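PDB 6DGM: phosphoglycerol transferase GacH from Streptococcus pyogenes MGAS5005, which probably transfers glycerol phosphate onto the rhamnose polysaccharide of the streptococcal cell wall, through a manganese-binding, probably extracellular domain of the alkaline phosphatase superfamily. Local coordinates for residues Asn134-His139 with Leu190-Pro195; Val342-Ser345 with Glu350-Ala353; Thr236-Leu241 with Pro273-Asp278; Lys359-Asp364 with Gly370-His375; His124-Phe129 with Ala317-Thr322. One frame throughout, in Å; residues are numbered along the deposited sequence.

Interaction 1 of 5, residues Asn134-His139 with Leu190-Pro195. With 1GP (sn-glycerol-1-phosphate), chain D.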
# COMPACT_ATOMS: atom_id res chain seq x y z
N ASN A 134 -19.92 -0.55 2.91
CA ASN A 134 -18.89 -1.43 3.45
C ASN A 134 -17.48 -0.95 3.14
O ASN A 134 -16.53 -1.73 3.24
CB ASN A 134 -19.11 -2.85 2.92
CG ASN A 134 -20.35 -3.49 3.50
OD1 ASN A 134 -20.70 -3.25 4.66
ND2 ASN A 134 -21.02 -4.30 2.70
N ARG A 135 -17.34 0.31 2.74
CA ARG A 135 -16.04 0.91 2.49
C ARG A 135 -15.70 1.82 3.66
O ARG A 135 -16.43 2.77 3.93
CB ARG A 135 -16.06 1.76 1.22
CG ARG A 135 -16.38 1.01 -0.06
CD ARG A 135 -16.58 1.99 -1.22
NE ARG A 135 -17.21 1.28 -2.34
CZ ARG A 135 -17.88 1.87 -3.32
NH1 ARG A 135 -17.98 3.19 -3.33
NH2 ARG A 135 -18.44 1.13 -4.27
N ILE A 136 -14.59 1.54 4.34
CA ILE A 136 -14.24 2.23 5.57
C ILE A 136 -12.80 2.71 5.50
O ILE A 136 -11.91 1.91 5.22
CB ILE A 136 -14.42 1.30 6.80
CG1 ILE A 136 -15.88 0.83 6.90
CG2 ILE A 136 -13.91 2.00 8.08
CD1 ILE A 136 -16.11 -0.27 7.95
N ALA A 137 -12.58 4.01 5.75
CA ALA A 137 -11.24 4.56 5.89
C ALA A 137 -10.98 4.94 7.35
O ALA A 137 -11.90 5.26 8.09
CB ALA A 137 -11.07 5.82 5.00
N MET A 138 -9.70 4.89 7.74
CA MET A 138 -9.31 5.17 9.12
C MET A 138 -7.94 5.82 9.15
O MET A 138 -7.00 5.28 8.57
CB MET A 138 -9.24 3.87 9.92
CG MET A 138 -10.52 3.10 9.91
SD MET A 138 -10.40 1.48 10.74
CE MET A 138 -9.74 1.94 12.25
N HIS A 139 -7.81 6.94 9.87
CA HIS A 139 -6.52 7.60 10.04
C HIS A 139 -6.54 8.50 11.28
O HIS A 139 -7.36 9.42 11.35
CB HIS A 139 -6.20 8.46 8.82
CG HIS A 139 -4.93 9.24 8.95
ND1 HIS A 139 -3.71 8.64 9.21
CD2 HIS A 139 -4.67 10.56 8.81
CE1 HIS A 139 -2.76 9.56 9.22
NE2 HIS A 139 -3.32 10.74 9.00
N LEU A 190 -11.01 -4.07 14.35
CA LEU A 190 -11.68 -5.28 14.81
C LEU A 190 -13.13 -5.00 15.21
O LEU A 190 -14.02 -5.82 14.94
CB LEU A 190 -10.91 -5.89 15.97
CG LEU A 190 -9.55 -6.49 15.62
CD1 LEU A 190 -8.79 -6.89 16.89
CD2 LEU A 190 -9.67 -7.67 14.67
N SER A 191 -13.39 -3.85 15.86
CA SER A 191 -14.74 -3.54 16.29
C SER A 191 -15.68 -3.23 15.12
O SER A 191 -16.90 -3.25 15.31
CB SER A 191 -14.71 -2.35 17.25
OG SER A 191 -14.41 -1.16 16.55
N LEU A 192 -15.15 -2.93 13.94
CA LEU A 192 -15.98 -2.62 12.79
C LEU A 192 -16.14 -3.79 11.84
O LEU A 192 -17.00 -3.73 10.95
CB LEU A 192 -15.40 -1.43 12.03
CG LEU A 192 -15.42 -0.09 12.77
CD1 LEU A 192 -14.63 0.97 11.99
CD2 LEU A 192 -16.83 0.36 13.00
N ILE A 193 -15.34 -4.84 11.99
CA ILE A 193 -15.47 -6.00 11.11
C ILE A 193 -16.81 -6.67 11.35
O ILE A 193 -17.18 -6.99 12.49
CB ILE A 193 -14.30 -6.98 11.29
CG1 ILE A 193 -13.02 -6.35 10.74
CG2 ILE A 193 -14.59 -8.30 10.56
CD1 ILE A 193 -11.75 -7.12 11.04
N ASN A 194 -17.54 -6.90 10.26
CA ASN A 194 -18.88 -7.46 10.29
C ASN A 194 -18.81 -8.70 9.42
O ASN A 194 -18.78 -8.58 8.18
CB ASN A 194 -19.89 -6.47 9.74
CG ASN A 194 -21.32 -7.02 9.73
OD1 ASN A 194 -21.54 -8.22 9.95
ND2 ASN A 194 -22.29 -6.16 9.48
N PRO A 195 -18.77 -9.90 10.01
CA PRO A 195 -18.64 -11.13 9.21
C PRO A 195 -19.78 -11.37 8.24
O PRO A 195 -19.64 -12.24 7.36
CB PRO A 195 -18.58 -12.25 10.27
CG PRO A 195 -18.34 -11.57 11.58
CD PRO A 195 -18.81 -10.16 11.47
C3 1GP D . -0.58 12.56 8.39
O3 1GP D . -0.46 10.71 6.80
C2 1GP D . 0.07 12.01 7.14
O2 1GP D . -1.95 12.90 8.20
C1 1GP D . 1.58 11.92 7.30
O1P 1GP D . 2.21 11.70 6.03
O2P 1GP D . 4.58 10.61 6.50
O3P 1GP D . 4.04 12.13 4.43
O4P 1GP D . 4.18 13.12 6.77
P 1GP D . 3.82 11.85 5.93
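Leu192, at the C-terminal end of helix 182-192, reaches the strand residues Ile136 and Met138 through a single methyl group and shows how one side chain at a helix end can span two residues of a strand. Its CB leaves the backbone toward the strand, and CG, turned away from the carbonyl carbon (chi1 -66°), carries the branch onward. From there CD1 makes both contacts: it lies 4.1 Å from Ile136 CG2 and 4.4 Å from Met138 SD, two residues that project from the same side of strand 135-139. The Ile136 and Leu192 side chains meet at a slant, and their meeting is purely apolar. Around them, Phe201 of strand 200-204 and Leu161 of strand 159-162 also touch Leu192, extending the layer over neighbouring strands. At the far end of the strand, His139 belongs to the sn-glycerol-1-phosphate pocket. With CG anti to the backbone N (chi1 177°), its ring meets the ligand edge-on, NE2 hydrogen-bonding O2 of sn-glycerol-1-phosphate at 2.7 Å, while ND1 is held by the backbone oxygen of Ile204. Helix packed against a central sheet, with ligand-binding residues at strand ends, is the alpha/beta architecture of the alkaline phosphatase superfamily.

Interaction 2 of 5, residues Val342-Ser345 with Glu350-Ala353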
# COMPACT_ATOMS: atom_id res chain seq x y z
N VAL A 342 9.20 -2.67 -10.73
CA VAL A 342 10.43 -2.02 -10.28
C VAL A 342 11.58 -2.98 -10.02
O VAL A 342 12.72 -2.53 -9.83
CB VAL A 342 10.15 -1.19 -9.01
CG1 VAL A 342 9.17 -0.09 -9.32
CG2 VAL A 342 9.62 -2.07 -7.89
N ASP A 343 11.33 -4.29 -10.02
CA ASP A 343 12.39 -5.27 -9.89
C ASP A 343 13.06 -5.60 -11.22
O ASP A 343 14.08 -6.31 -11.22
CB ASP A 343 11.83 -6.56 -9.31
CG ASP A 343 10.82 -7.21 -10.23
OD1 ASP A 343 9.86 -6.52 -10.63
OD2 ASP A 343 11.02 -8.38 -10.58
N LYS A 344 12.51 -5.11 -12.33
CA LYS A 344 13.00 -5.38 -13.67
C LYS A 344 13.75 -4.15 -14.19
O LYS A 344 13.64 -3.05 -13.65
CB LYS A 344 11.83 -5.68 -14.60
CG LYS A 344 10.93 -6.84 -14.16
CD LYS A 344 11.68 -8.15 -14.10
CE LYS A 344 10.73 -9.34 -14.01
NZ LYS A 344 9.87 -9.30 -12.80
N SER A 345 14.51 -4.34 -15.25
CA SER A 345 15.23 -3.22 -15.83
C SER A 345 14.28 -2.35 -16.66
O SER A 345 13.55 -2.88 -17.50
CB SER A 345 16.34 -3.73 -16.74
OG SER A 345 17.02 -2.64 -17.33
N GLU A 350 10.71 -6.02 -23.02
CA GLU A 350 9.44 -6.53 -22.52
C GLU A 350 8.85 -5.58 -21.49
O GLU A 350 7.64 -5.32 -21.50
CB GLU A 350 9.61 -7.91 -21.91
CG GLU A 350 8.31 -8.45 -21.33
CD GLU A 350 8.41 -9.91 -20.97
OE1 GLU A 350 9.26 -10.25 -20.13
OE2 GLU A 350 7.66 -10.72 -21.58
N VAL A 351 9.68 -5.06 -20.58
CA VAL A 351 9.19 -4.09 -19.60
C VAL A 351 8.59 -2.89 -20.32
O VAL A 351 7.50 -2.41 -19.97
CB VAL A 351 10.33 -3.68 -18.65
CG1 VAL A 351 9.85 -2.61 -17.69
CG2 VAL A 351 10.84 -4.89 -17.89
N LYS A 352 9.29 -2.38 -21.33
CA LYS A 352 8.83 -1.18 -22.02
C LYS A 352 7.51 -1.43 -22.75
O LYS A 352 6.66 -0.54 -22.82
CB LYS A 352 9.87 -0.72 -23.02
CG LYS A 352 11.12 -0.10 -22.43
CD LYS A 352 12.01 0.32 -23.61
CE LYS A 352 13.36 0.82 -23.19
NZ LYS A 352 14.20 1.06 -24.42
N ALA A 353 7.35 -2.62 -23.33
CA ALA A 353 6.13 -2.92 -24.07
C ALA A 353 4.93 -2.93 -23.15
O ALA A 353 3.91 -2.29 -23.44
CB ALA A 353 6.26 -4.26 -24.80
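Val351 closes a short helix-loop-helix connection by pressing its branched side chain against Lys344 and Ser345, in the segment that joins helix 328-339 to helix 349-365. The valine sits in the first turn of the second helix. Its chi1 of 177° sets CG1 anti to the backbone N and leaves CG2 beside that nitrogen, where it touches both loop residues: CG2 is 3.5 Å from Lys344 CB and 3.4 Å from Ser345 O. Against the serine, then, the valine meets a backbone carbonyl oxygen and not the hydroxyl, which has a weak hydrogen bond with the backbone nitrogen of Asp347.

Lys344 divides its work between its two ends. The root faces the helix and supplies the apolar contact, whereas the chain bends at chi2 (-62°) and again at chi4, carrying the ammonium group away from Val351. That double bend folds the lysine back onto its own segment, and the backbone oxygen of Asn338, near the end of the preceding helix, gives Lys344 NZ one acceptor. The buried valine also touches Ala340, on the approach to this loop. In the salt bridge that ends the fold-back, Lys344 NZ lies 2.7 Å from Asp343 OD2, on the syn side of that oxygen and somewhat out of the carboxylate plane.

Interaction 3 of 5, residues Thr236-Leu241 with Pro273-Asp278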
# COMPACT_ATOMS: atom_id res chain seq x y z
N THR A 236 16.97 4.76 18.26
CA THR A 236 16.60 3.96 19.42
C THR A 236 15.12 4.13 19.75
O THR A 236 14.42 3.14 19.98
CB THR A 236 17.48 4.35 20.61
OG1 THR A 236 18.82 3.93 20.34
CG2 THR A 236 16.98 3.69 21.92
N SER A 237 14.63 5.37 19.78
CA SER A 237 13.22 5.61 20.07
C SER A 237 12.33 4.95 19.02
O SER A 237 11.30 4.35 19.35
CB SER A 237 12.93 7.11 20.07
OG SER A 237 13.75 7.79 21.01
N TYR A 238 12.70 5.09 17.74
CA TYR A 238 11.95 4.45 16.66
C TYR A 238 11.94 2.94 16.80
O TYR A 238 10.90 2.29 16.61
CB TYR A 238 12.57 4.87 15.33
CG TYR A 238 12.06 4.10 14.14
CD1 TYR A 238 10.85 4.44 13.56
CD2 TYR A 238 12.80 3.06 13.59
CE1 TYR A 238 10.38 3.73 12.46
CE2 TYR A 238 12.35 2.36 12.49
CZ TYR A 238 11.13 2.70 11.94
OH TYR A 238 10.68 1.99 10.84
N ALA A 239 13.10 2.33 17.12
CA ALA A 239 13.16 0.88 17.26
C ALA A 239 12.28 0.40 18.41
O ALA A 239 11.62 -0.65 18.30
CB ALA A 239 14.60 0.40 17.46
N ARG A 240 12.27 1.14 19.51
CA ARG A 240 11.38 0.81 20.62
C ARG A 240 9.92 0.85 20.18
O ARG A 240 9.14 -0.05 20.49
CB ARG A 240 11.63 1.76 21.80
CG ARG A 240 12.95 1.51 22.48
CD ARG A 240 13.33 2.66 23.38
NE ARG A 240 14.56 2.34 24.09
CZ ARG A 240 15.27 3.20 24.79
NH1 ARG A 240 14.88 4.47 24.88
NH2 ARG A 240 16.39 2.80 25.38
N LEU A 241 9.54 1.91 19.45
CA LEU A 241 8.17 2.01 18.96
C LEU A 241 7.84 0.87 18.00
O LEU A 241 6.73 0.32 18.05
CB LEU A 241 7.97 3.38 18.30
CG LEU A 241 7.95 4.55 19.30
CD1 LEU A 241 8.01 5.87 18.55
CD2 LEU A 241 6.71 4.53 20.15
N PRO A 273 11.63 5.86 7.97
CA PRO A 273 11.63 7.07 8.80
C PRO A 273 12.78 7.98 8.40
O PRO A 273 13.86 7.52 8.04
CB PRO A 273 11.86 6.52 10.21
CG PRO A 273 12.68 5.28 9.98
CD PRO A 273 12.09 4.67 8.73
N GLY A 274 12.53 9.29 8.49
CA GLY A 274 13.53 10.26 8.08
C GLY A 274 14.48 10.57 9.21
O GLY A 274 14.53 11.70 9.72
N LEU A 275 15.21 9.55 9.65
CA LEU A 275 16.17 9.74 10.72
C LEU A 275 17.59 9.32 10.38
O LEU A 275 18.50 9.63 11.15
CB LEU A 275 15.74 9.00 12.00
CG LEU A 275 15.55 7.48 11.89
CD1 LEU A 275 16.84 6.71 12.02
CD2 LEU A 275 14.54 7.03 12.95
N TYR A 276 17.80 8.65 9.23
CA TYR A 276 19.13 8.16 8.91
C TYR A 276 19.86 9.17 8.03
O TYR A 276 19.28 9.72 7.10
CB TYR A 276 19.03 6.87 8.10
CG TYR A 276 18.28 5.72 8.72
CD1 TYR A 276 18.91 4.89 9.65
CD2 TYR A 276 16.96 5.42 8.36
CE1 TYR A 276 18.26 3.82 10.21
CE2 TYR A 276 16.29 4.34 8.93
CZ TYR A 276 16.94 3.54 9.86
OH TYR A 276 16.29 2.45 10.40
N PRO A 277 21.15 9.39 8.29
CA PRO A 277 21.98 10.08 7.30
C PRO A 277 22.27 9.16 6.12
O PRO A 277 22.21 7.93 6.24
CB PRO A 277 23.26 10.41 8.08
CG PRO A 277 23.35 9.32 9.08
CD PRO A 277 21.92 8.95 9.45
N ASP A 278 22.59 9.76 4.97
CA ASP A 278 22.87 8.95 3.79
C ASP A 278 24.01 7.97 4.04
O ASP A 278 24.03 6.88 3.45
CB ASP A 278 23.19 9.83 2.58
CG ASP A 278 21.94 10.39 1.90
OD1 ASP A 278 20.81 10.00 2.26
OD2 ASP A 278 22.13 11.22 0.99
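A proline ring laid on the face of a tyrosine is the distinctive feature here: Pro273 CG stands 3.8 Å from the centroid of the Tyr238 ring and 17° off its normal, a CH-pi contact. The closest ring atom is CZ, 3.6 Å from Pro273 CG, so the carbon sits over the face but displaced toward the rim. CB and CD of the proline flank it, CB near CE1 and CD near the phenolic oxygen. Turning CG of Tyr238 anti to the backbone N (chi1 170°) sends the ring out from helix 229-257 to meet the loop.

Leu275 adds a second contact nearer the root of the tyrosine, its CD2 lying 3.8 Å from Tyr238 CB. Between the two loop residues, Gly274 centres an inverse gamma turn, a tight reversal consistent with both side chains facing the same tyrosine. This loop follows strand 263-269 of the central sheet and begins just beyond Asp270 and His271, two manganese ligands of the alkaline phosphatase-like site; the Pro273 side chain is about 9 Å from the metal. Trp212 meets the Tyr238 ring edge-to-face and also touches Pro273 and Leu275. The phenolic OH of Tyr238 is hydrogen-bonded to the backbone oxygen of Ser48 and the backbone nitrogen of Ser50, beside the manganese ligand Glu47.

Interaction 4 of 5, residues Lys359-Asp364 with Gly370-His375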
# COMPACT_ATOMS: atom_id res chain seq x y z
N LYS A 359 0.91 2.92 -19.64
CA LYS A 359 0.93 4.38 -19.75
C LYS A 359 -0.25 4.89 -20.55
O LYS A 359 -0.83 5.94 -20.22
CB LYS A 359 2.25 4.84 -20.38
CG LYS A 359 3.46 4.69 -19.47
CD LYS A 359 4.78 4.91 -20.21
CE LYS A 359 5.94 4.72 -19.25
NZ LYS A 359 7.26 4.81 -19.93
N ASN A 360 -0.64 4.18 -21.61
CA ASN A 360 -1.80 4.61 -22.38
C ASN A 360 -3.08 4.56 -21.54
O ASN A 360 -3.89 5.49 -21.60
CB ASN A 360 -1.93 3.79 -23.66
CG ASN A 360 -1.10 4.36 -24.80
OD1 ASN A 360 -1.40 5.44 -25.30
ND2 ASN A 360 -0.04 3.66 -25.18
N ILE A 361 -3.25 3.51 -20.74
CA ILE A 361 -4.41 3.42 -19.85
C ILE A 361 -4.36 4.52 -18.81
O ILE A 361 -5.36 5.20 -18.52
CB ILE A 361 -4.46 2.03 -19.19
CG1 ILE A 361 -4.67 0.93 -20.25
CG2 ILE A 361 -5.54 1.98 -18.09
CD1 ILE A 361 -5.97 1.05 -21.05
N GLN A 362 -3.19 4.70 -18.20
CA GLN A 362 -3.00 5.67 -17.13
C GLN A 362 -3.24 7.08 -17.62
O GLN A 362 -3.86 7.90 -16.92
CB GLN A 362 -1.57 5.49 -16.62
CG GLN A 362 -1.16 6.36 -15.44
CD GLN A 362 0.11 5.84 -14.78
OE1 GLN A 362 0.67 4.82 -15.18
NE2 GLN A 362 0.58 6.57 -13.77
N TYR A 363 -2.75 7.40 -18.82
CA TYR A 363 -3.04 8.70 -19.41
C TYR A 363 -4.52 8.83 -19.70
O TYR A 363 -5.14 9.85 -19.36
CB TYR A 363 -2.20 8.87 -20.67
CG TYR A 363 -2.32 10.24 -21.30
CD1 TYR A 363 -1.57 11.30 -20.84
CD2 TYR A 363 -3.20 10.46 -22.35
CE1 TYR A 363 -1.68 12.55 -21.40
CE2 TYR A 363 -3.33 11.70 -22.91
CZ TYR A 363 -2.57 12.74 -22.44
OH TYR A 363 -2.71 13.97 -23.02
N ASP A 364 -5.13 7.79 -20.27
CA ASP A 364 -6.51 7.89 -20.69
C ASP A 364 -7.43 8.25 -19.53
O ASP A 364 -8.38 9.03 -19.70
CB ASP A 364 -6.99 6.58 -21.31
CG ASP A 364 -8.34 6.72 -21.96
OD1 ASP A 364 -8.39 7.44 -22.99
OD2 ASP A 364 -9.34 6.15 -21.45
N GLY A 370 -10.45 9.76 -22.20
CA GLY A 370 -11.49 8.85 -21.74
C GLY A 370 -11.98 7.92 -22.83
O GLY A 370 -13.18 7.62 -22.89
N TYR A 371 -11.07 7.47 -23.70
CA TYR A 371 -11.44 6.51 -24.73
C TYR A 371 -11.95 5.21 -24.13
O TYR A 371 -12.73 4.49 -24.77
CB TYR A 371 -10.24 6.22 -25.63
CG TYR A 371 -9.82 7.38 -26.50
CD1 TYR A 371 -10.76 8.10 -27.23
CD2 TYR A 371 -8.48 7.73 -26.62
CE1 TYR A 371 -10.38 9.16 -28.04
CE2 TYR A 371 -8.09 8.79 -27.44
CZ TYR A 371 -9.05 9.50 -28.14
OH TYR A 371 -8.70 10.55 -28.96
N LEU A 372 -11.52 4.88 -22.91
CA LEU A 372 -11.95 3.62 -22.30
C LEU A 372 -13.44 3.60 -21.99
O LEU A 372 -13.97 2.52 -21.71
CB LEU A 372 -11.16 3.36 -21.03
CG LEU A 372 -9.76 2.81 -21.27
CD1 LEU A 372 -8.95 2.88 -19.99
CD2 LEU A 372 -9.81 1.40 -21.77
N LEU A 373 -14.13 4.75 -22.05
CA LEU A 373 -15.57 4.76 -21.79
C LEU A 373 -16.33 3.93 -22.82
O LEU A 373 -17.46 3.51 -22.55
CB LEU A 373 -16.09 6.19 -21.76
CG LEU A 373 -15.52 7.07 -20.63
CD1 LEU A 373 -15.96 8.51 -20.82
CD2 LEU A 373 -15.94 6.57 -19.26
N LYS A 374 -15.74 3.69 -23.98
CA LYS A 374 -16.35 2.88 -25.00
C LYS A 374 -16.05 1.39 -24.82
O LYS A 374 -16.64 0.57 -25.52
CB LYS A 374 -15.89 3.36 -26.38
CG LYS A 374 -16.67 2.77 -27.53
CD LYS A 374 -16.43 3.54 -28.81
CE LYS A 374 -17.16 2.88 -29.99
NZ LYS A 374 -16.96 3.64 -31.25
N HIS A 375 -15.18 1.03 -23.88
CA HIS A 375 -14.82 -0.36 -23.64
C HIS A 375 -15.39 -0.73 -22.28
O HIS A 375 -14.71 -0.68 -21.25
CB HIS A 375 -13.33 -0.48 -23.71
CG HIS A 375 -12.79 -0.10 -25.05
ND1 HIS A 375 -12.86 -0.94 -26.14
CD2 HIS A 375 -12.23 1.05 -25.50
CE1 HIS A 375 -12.35 -0.34 -27.20
NE2 HIS A 375 -11.95 0.87 -26.83
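Asp364 grips the start of the 3-10 segment 371-374 with both carboxylate oxygens, one for each of two successive backbone amides. OD1 accepts from Tyr371 N at 2.8 Å through its syn lone pair. OD2 takes the straighter bond, from Leu372 N at 2.9 Å and 161°, although that donor lies 31° out of the carboxylate plane. Backbone amides at the start of a helical turn commonly find a carboxylate partner in this way, and their N-H groups would probably favour its negative charge. OD1 has a further partner in the hydroxyl of Tyr9, so that the buried group is fixed from more than one direction. A weak bond from Gly370 N to Asp364 O, 3.3 Å, ties the backbones together beside it; Gly370 has a positive phi.

With CG of Asp364 anti to the backbone N (chi1 -171°), the carboxylate is carried across to the turn. Apolar packing continues one helical turn earlier, where Ile361 CD1 meets Leu372 CD1 at 3.7 Å, the two side chains crossing at about a right angle. Farther out, Ile361 lies against Tyr329 and Leu332, and Leu372 against Ile14. The contact thus folds the chain after helix 349-365 back against that helix, with helix 11-29 touching Leu372 and helix 328-339 touching Ile361.

Interaction 5 of 5, residues His124-Phe129 with Ala317-Thr322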
# COMPACT_ATOMS: atom_id res chain seq x y z
N HIS A 124 -10.94 4.41 -10.89
CA HIS A 124 -11.12 2.99 -10.59
C HIS A 124 -10.14 2.55 -9.51
O HIS A 124 -8.94 2.83 -9.59
CB HIS A 124 -10.95 2.15 -11.85
CG HIS A 124 -12.09 2.34 -12.80
ND1 HIS A 124 -13.30 1.71 -12.63
CD2 HIS A 124 -12.22 3.11 -13.91
CE1 HIS A 124 -14.12 2.07 -13.60
NE2 HIS A 124 -13.49 2.93 -14.39
N THR A 125 -10.67 1.87 -8.49
CA THR A 125 -9.90 1.44 -7.33
C THR A 125 -10.43 0.09 -6.84
O THR A 125 -11.53 -0.34 -7.19
CB THR A 125 -10.00 2.43 -6.16
OG1 THR A 125 -11.35 2.43 -5.66
CG2 THR A 125 -9.59 3.84 -6.56
N ILE A 126 -9.63 -0.57 -6.00
CA ILE A 126 -10.04 -1.84 -5.41
C ILE A 126 -11.36 -1.71 -4.66
O ILE A 126 -12.13 -2.66 -4.57
CB ILE A 126 -8.90 -2.40 -4.54
CG1 ILE A 126 -9.30 -3.71 -3.85
CG2 ILE A 126 -8.46 -1.37 -3.48
CD1 ILE A 126 -9.71 -4.80 -4.80
N SER A 127 -11.66 -0.52 -4.13
CA SER A 127 -12.83 -0.36 -3.28
C SER A 127 -14.14 -0.41 -4.06
O SER A 127 -15.20 -0.65 -3.44
CB SER A 127 -12.74 0.96 -2.50
OG SER A 127 -12.76 2.09 -3.37
N GLU A 128 -14.11 -0.22 -5.38
CA GLU A 128 -15.36 -0.16 -6.14
C GLU A 128 -16.10 -1.49 -6.17
O GLU A 128 -17.30 -1.50 -6.48
CB GLU A 128 -15.13 0.33 -7.58
CG GLU A 128 -14.45 -0.68 -8.49
CD GLU A 128 -14.25 -0.13 -9.91
OE1 GLU A 128 -15.26 0.17 -10.59
OE2 GLU A 128 -13.10 -0.02 -10.35
N PHE A 129 -15.43 -2.60 -5.88
CA PHE A 129 -16.09 -3.90 -5.89
C PHE A 129 -16.90 -4.17 -4.63
O PHE A 129 -17.61 -5.17 -4.57
CB PHE A 129 -15.04 -4.99 -6.11
CG PHE A 129 -14.26 -4.80 -7.38
CD1 PHE A 129 -14.83 -5.09 -8.60
CD2 PHE A 129 -12.98 -4.30 -7.35
CE1 PHE A 129 -14.11 -4.90 -9.78
CE2 PHE A 129 -12.27 -4.10 -8.50
CZ PHE A 129 -12.82 -4.40 -9.72
N ALA A 317 -1.28 -8.15 -6.82
CA ALA A 317 -0.75 -9.19 -5.95
C ALA A 317 -1.82 -9.75 -5.03
O ALA A 317 -1.79 -10.94 -4.70
CB ALA A 317 0.43 -8.67 -5.16
N LEU A 318 -2.77 -8.90 -4.62
CA LEU A 318 -3.87 -9.35 -3.77
C LEU A 318 -4.77 -10.31 -4.52
O LEU A 318 -5.20 -11.34 -3.98
CB LEU A 318 -4.66 -8.13 -3.28
CG LEU A 318 -6.04 -8.39 -2.67
CD1 LEU A 318 -5.85 -8.97 -1.27
CD2 LEU A 318 -6.89 -7.15 -2.64
N PHE A 319 -5.12 -9.96 -5.76
CA PHE A 319 -5.92 -10.88 -6.57
C PHE A 319 -5.21 -12.22 -6.73
O PHE A 319 -5.84 -13.28 -6.64
CB PHE A 319 -6.20 -10.28 -7.94
CG PHE A 319 -7.40 -9.35 -7.98
CD1 PHE A 319 -7.30 -8.05 -7.51
CD2 PHE A 319 -8.60 -9.77 -8.50
CE1 PHE A 319 -8.40 -7.19 -7.57
CE2 PHE A 319 -9.70 -8.94 -8.54
CZ PHE A 319 -9.61 -7.65 -8.08
N GLU A 320 -3.90 -12.20 -6.99
CA GLU A 320 -3.17 -13.45 -7.16
C GLU A 320 -3.15 -14.24 -5.85
O GLU A 320 -3.38 -15.46 -5.85
CB GLU A 320 -1.75 -13.18 -7.63
CG GLU A 320 -0.98 -14.44 -7.94
CD GLU A 320 0.49 -14.20 -8.14
OE1 GLU A 320 1.08 -13.39 -7.37
OE2 GLU A 320 1.05 -14.81 -9.06
N HIS A 321 -2.86 -13.57 -4.74
CA HIS A 321 -2.74 -14.27 -3.46
C HIS A 321 -4.05 -14.94 -3.08
O HIS A 321 -4.05 -16.08 -2.59
CB HIS A 321 -2.28 -13.30 -2.36
CG HIS A 321 -2.10 -13.96 -1.03
ND1 HIS A 321 -0.99 -14.71 -0.72
CD2 HIS A 321 -2.92 -14.03 0.04
CE1 HIS A 321 -1.13 -15.21 0.50
NE2 HIS A 321 -2.29 -14.80 0.99
N THR A 322 -5.17 -14.26 -3.30
CA THR A 322 -6.48 -14.79 -2.98
C THR A 322 -7.09 -15.62 -4.11
O THR A 322 -8.22 -16.08 -3.95
CB THR A 322 -7.44 -13.66 -2.62
OG1 THR A 322 -7.63 -12.80 -3.74
CG2 THR A 322 -6.91 -12.87 -1.44
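Ile126 and Leu318 have the nearest CA atoms, 9.9 Å apart, so the 3-10 segment 126-129 and the last turns of helix 314-321 are bridged entirely by side chains. Ile126 supplies the central piece. Its CG1 is anti to the backbone N (chi1 178°), and CD1 at the end of that branch meets both helix residues: Phe319 CE1 at 3.9 Å and Leu318 CD2 at 4.3 Å. The isoleucine and phenylalanine chains run past one another in opposite directions, and the methyl approaches the Phe319 ring obliquely. At the other end of the 3-10 turn, Phe129 adds a looser contact, with CE2 4.5 Å from Phe319 CZ and close to the plane of the Phe319 ring.

These residues fill space beside the central sheet of the alkaline phosphatase-like domain: Ile126 and Leu318 both touch Tyr43 of strand 40-46, and Tyr330 stacks on Phe319. Helix 314-321 leads directly to Asp323, a calcium ligand, and the Phe319 side chain is about 11 Å from the ion.

Polar bonds shape each segment separately. On the loop side, His124 ND1 donates to Glu128 OE2 at 2.9 Å, almost in the imidazole plane, while the CG of Glu128 lies over the centre of the Phe129 ring. Nearby, the hydroxyls of Thr125 and Ser127 share a hydrogen bond. Where the helix ends, Leu318 O accepts from both the nitrogen and the hydroxyl of Thr322, which reach it from opposite faces of the carbonyl plane; the Thr322 OG1 bond measures 2.8 Å.

How the interactions relate
Interactions 1, 3 and 5 belong to the sulfatase-like domain and are buried; interaction 5 is nearest the chain centre, about 12 Å from it centre to centre, and closes a loop within which interactions 1 and 3 are nested. Interactions 1 and 5 touch, Arg135 NE lying 3.0 Å from Ser127 O. Interactions 2 and 4 share helix 349-365, one near its start and partly buried, the other near its end and buried, with nearest atoms about 6 Å apart. Chemistry varies accordingly: the segments of interactions 1 and 5 meet through apolar side chains, interaction 3 adds a CH-pi contact near the manganese site, interaction 2 meets a carbonyl, and hydrogen bonds cross between the segments in interaction 4.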